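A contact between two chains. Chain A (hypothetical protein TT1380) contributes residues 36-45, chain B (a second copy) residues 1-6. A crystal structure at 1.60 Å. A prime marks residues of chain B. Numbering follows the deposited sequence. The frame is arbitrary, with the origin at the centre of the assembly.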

# COMPACT_ATOMS: atom_id res chain seq x y z
N ILE A 36 -5.12 11.79 -6.63
CA ILE A 36 -4.84 12.31 -5.30
C ILE A 36 -3.35 12.30 -4.98
O ILE A 36 -2.78 13.36 -4.73
CB ILE A 36 -5.66 11.59 -4.23
CG1 ILE A 36 -7.15 11.74 -4.55
CG2 ILE A 36 -5.39 12.20 -2.86
CD1 ILE A 36 -8.14 10.94 -3.70
N ARG A 37 -2.73 11.12 -5.04
CA ARG A 37 -1.35 11.00 -4.64
C ARG A 37 -0.74 9.71 -5.15
O ARG A 37 -1.43 8.72 -5.34
CB ARG A 37 -1.32 11.05 -3.13
CG ARG A 37 0.05 11.04 -2.46
CD ARG A 37 -0.13 10.99 -0.98
NE ARG A 37 1.09 11.17 -0.20
CZ ARG A 37 1.09 11.24 1.13
NH1 ARG A 37 -0.05 11.17 1.80
NH2 ARG A 37 2.23 11.38 1.81
N ASN A 38 0.57 9.74 -5.35
CA ASN A 38 1.30 8.54 -5.76
C ASN A 38 2.52 8.38 -4.90
O ASN A 38 3.18 9.37 -4.57
CB ASN A 38 1.71 8.71 -7.22
CG ASN A 38 2.55 7.57 -7.73
OD1 ASN A 38 3.79 7.70 -7.86
ND2 ASN A 38 1.89 6.47 -8.10
N LEU A 39 2.80 7.15 -4.48
CA LEU A 39 3.99 6.86 -3.67
C LEU A 39 4.71 5.71 -4.33
O LEU A 39 4.05 4.78 -4.82
CB LEU A 39 3.60 6.47 -2.25
CG LEU A 39 3.05 7.73 -1.59
CD1 LEU A 39 1.57 7.60 -1.40
CD2 LEU A 39 3.81 8.07 -0.31
N VAL A 40 6.03 5.77 -4.41
CA VAL A 40 6.81 4.61 -4.85
C VAL A 40 7.48 4.08 -3.59
O VAL A 40 8.16 4.85 -2.92
CB VAL A 40 7.87 4.97 -5.90
CG1 VAL A 40 8.64 3.73 -6.34
CG2 VAL A 40 7.22 5.66 -7.14
N LEU A 41 7.27 2.80 -3.26
CA LEU A 41 7.76 2.19 -2.00
C LEU A 41 8.82 1.12 -2.32
O LEU A 41 8.57 0.17 -3.09
CB LEU A 41 6.60 1.51 -1.29
CG LEU A 41 5.40 2.41 -1.06
CD1 LEU A 41 4.25 1.61 -0.49
CD2 LEU A 41 5.76 3.59 -0.18
N ARG A 42 10.00 1.27 -1.73
CA ARG A 42 11.08 0.31 -1.93
C ARG A 42 11.00 -0.69 -0.76
O ARG A 42 10.95 -0.28 0.42
CB ARG A 42 12.43 1.01 -1.87
CG ARG A 42 13.61 0.06 -1.83
CD ARG A 42 14.98 0.71 -1.65
NE ARG A 42 15.03 1.70 -0.58
CZ ARG A 42 15.33 3.00 -0.82
NH1 ARG A 42 15.59 3.39 -2.06
NH2 ARG A 42 15.37 3.89 0.17
N PRO A 43 11.06 -1.99 -1.05
CA PRO A 43 10.97 -2.99 0.01
C PRO A 43 12.17 -2.97 0.91
O PRO A 43 13.29 -2.66 0.48
CB PRO A 43 10.92 -4.31 -0.77
CG PRO A 43 11.72 -4.01 -2.03
CD PRO A 43 11.27 -2.61 -2.38
N LYS A 44 11.96 -3.32 2.17
CA LYS A 44 13.14 -3.46 3.04
C LYS A 44 14.05 -4.61 2.65
O LYS A 44 15.28 -4.47 2.76
CB LYS A 44 12.74 -3.60 4.51
CG LYS A 44 12.04 -2.38 5.06
CD LYS A 44 12.91 -1.14 5.12
CE LYS A 44 14.05 -1.30 6.10
NZ LYS A 44 14.35 0.07 6.70
N ASN A 45 13.47 -5.70 2.17
CA ASN A 45 14.23 -6.81 1.63
C ASN A 45 14.35 -6.64 0.11
O ASN A 45 13.34 -6.66 -0.61
CB ASN A 45 13.54 -8.12 1.93
CG ASN A 45 14.23 -9.27 1.29
OD1 ASN A 45 15.39 -9.17 0.92
ND2 ASN A 45 13.51 -10.33 1.09
N MET B 1 10.27 8.40 5.27
CA MET B 1 8.96 7.81 5.69
C MET B 1 8.96 6.30 5.50
O MET B 1 9.44 5.79 4.48
CB MET B 1 7.80 8.49 4.96
CG MET B 1 6.48 8.30 5.64
SD MET B 1 5.05 9.19 4.95
CE MET B 1 4.88 8.33 3.50
N PHE B 2 8.46 5.59 6.49
CA PHE B 2 8.52 4.13 6.55
C PHE B 2 7.08 3.62 6.50
O PHE B 2 6.20 4.21 7.14
CB PHE B 2 9.24 3.71 7.83
CG PHE B 2 9.21 2.23 8.13
CD1 PHE B 2 10.17 1.38 7.57
CD2 PHE B 2 8.29 1.72 9.02
CE1 PHE B 2 10.17 0.00 7.86
CE2 PHE B 2 8.27 0.32 9.35
CZ PHE B 2 9.22 -0.54 8.76
N VAL B 3 6.81 2.60 5.70
CA VAL B 3 5.44 2.12 5.54
C VAL B 3 5.38 0.63 5.82
O VAL B 3 6.23 -0.14 5.31
CB VAL B 3 4.93 2.39 4.09
CG1 VAL B 3 3.57 1.77 3.85
CG2 VAL B 3 4.92 3.87 3.80
N THR B 4 4.36 0.22 6.56
CA THR B 4 4.03 -1.21 6.70
C THR B 4 2.73 -1.52 5.99
O THR B 4 1.82 -0.69 5.94
CB THR B 4 3.91 -1.67 8.15
OG1 THR B 4 2.90 -0.91 8.83
CG2 THR B 4 5.18 -1.41 8.92
N MET B 5 2.68 -2.70 5.39
CA MET B 5 1.43 -3.22 4.83
C MET B 5 1.20 -4.59 5.43
O MET B 5 1.97 -5.52 5.21
CB MET B 5 1.50 -3.30 3.30
CG MET B 5 1.65 -1.95 2.67
SD MET B 5 1.42 -2.09 0.90
CE MET B 5 1.86 -0.47 0.51
N ASN B 6 0.13 -4.72 6.21
CA ASN B 6 -0.19 -5.98 6.85
C ASN B 6 -1.31 -6.58 6.04
O ASN B 6 -2.42 -6.03 6.02
CB ASN B 6 -0.63 -5.72 8.27
CG ASN B 6 -0.52 -6.96 9.18
OD1 ASN B 6 -0.90 -6.89 10.37
ND2 ASN B 6 -0.02 -8.06 8.66

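The centre of this contact is Leu41, which has the largest area covered by the opposing stretch, 60 of the 255 Å² buried in total. Its CA-to-CB bond points toward chain B, and with chi1 m and chi2 t its two methyls pack against Val3′ and Met5′: CD1 lies 3.3 Å from Met5′ CE, and CD2 lies 4.1 Å from Val3′ CG2. The first distance is tight for two methyl carbons, the second an ordinary van der Waals separation. Both partners also direct their CA-to-CB bonds toward chain A, and all three residues are buried, so the chemistry is the packing of hydrocarbon and thioether surface away from solvent.

The backbones stand well apart. The nearest CA atoms across the stretches, Leu41 CA and Val3′ CA, are 7.9 Å from each other, and the end-to-end directions differ by 81°. The two strands therefore cross nearly at right angles and do not pair as neighbours in a sheet; no hydrogen bond joins the stretches. Strand alternation accounts for the pattern: Arg37, Leu39 and Leu41 point toward chain B, whereas Asn38 and Val40 between them remain out of reach.

Further out, Leu39 CD2 meets Met1′ CE at 4.0 Å, extending the apolar patch. Met1′ CE also lies 4.4 Å from Arg37 NH2, an oblique approach to the guanidinium that is loose packing only; NE and NH2 of Arg37 have hydrogen bonds elsewhere in the structure.

At the other margin, Lys44 CD comes within 4.0 Å of Phe2′ CE1, near the ring plane and at its edge. The CA-to-CB bond of Phe2′ points away from chain A, yet the ring end comes nearer. Lys44 contributes aliphatic carbon here, while its NZ is hydrogen-bonded elsewhere.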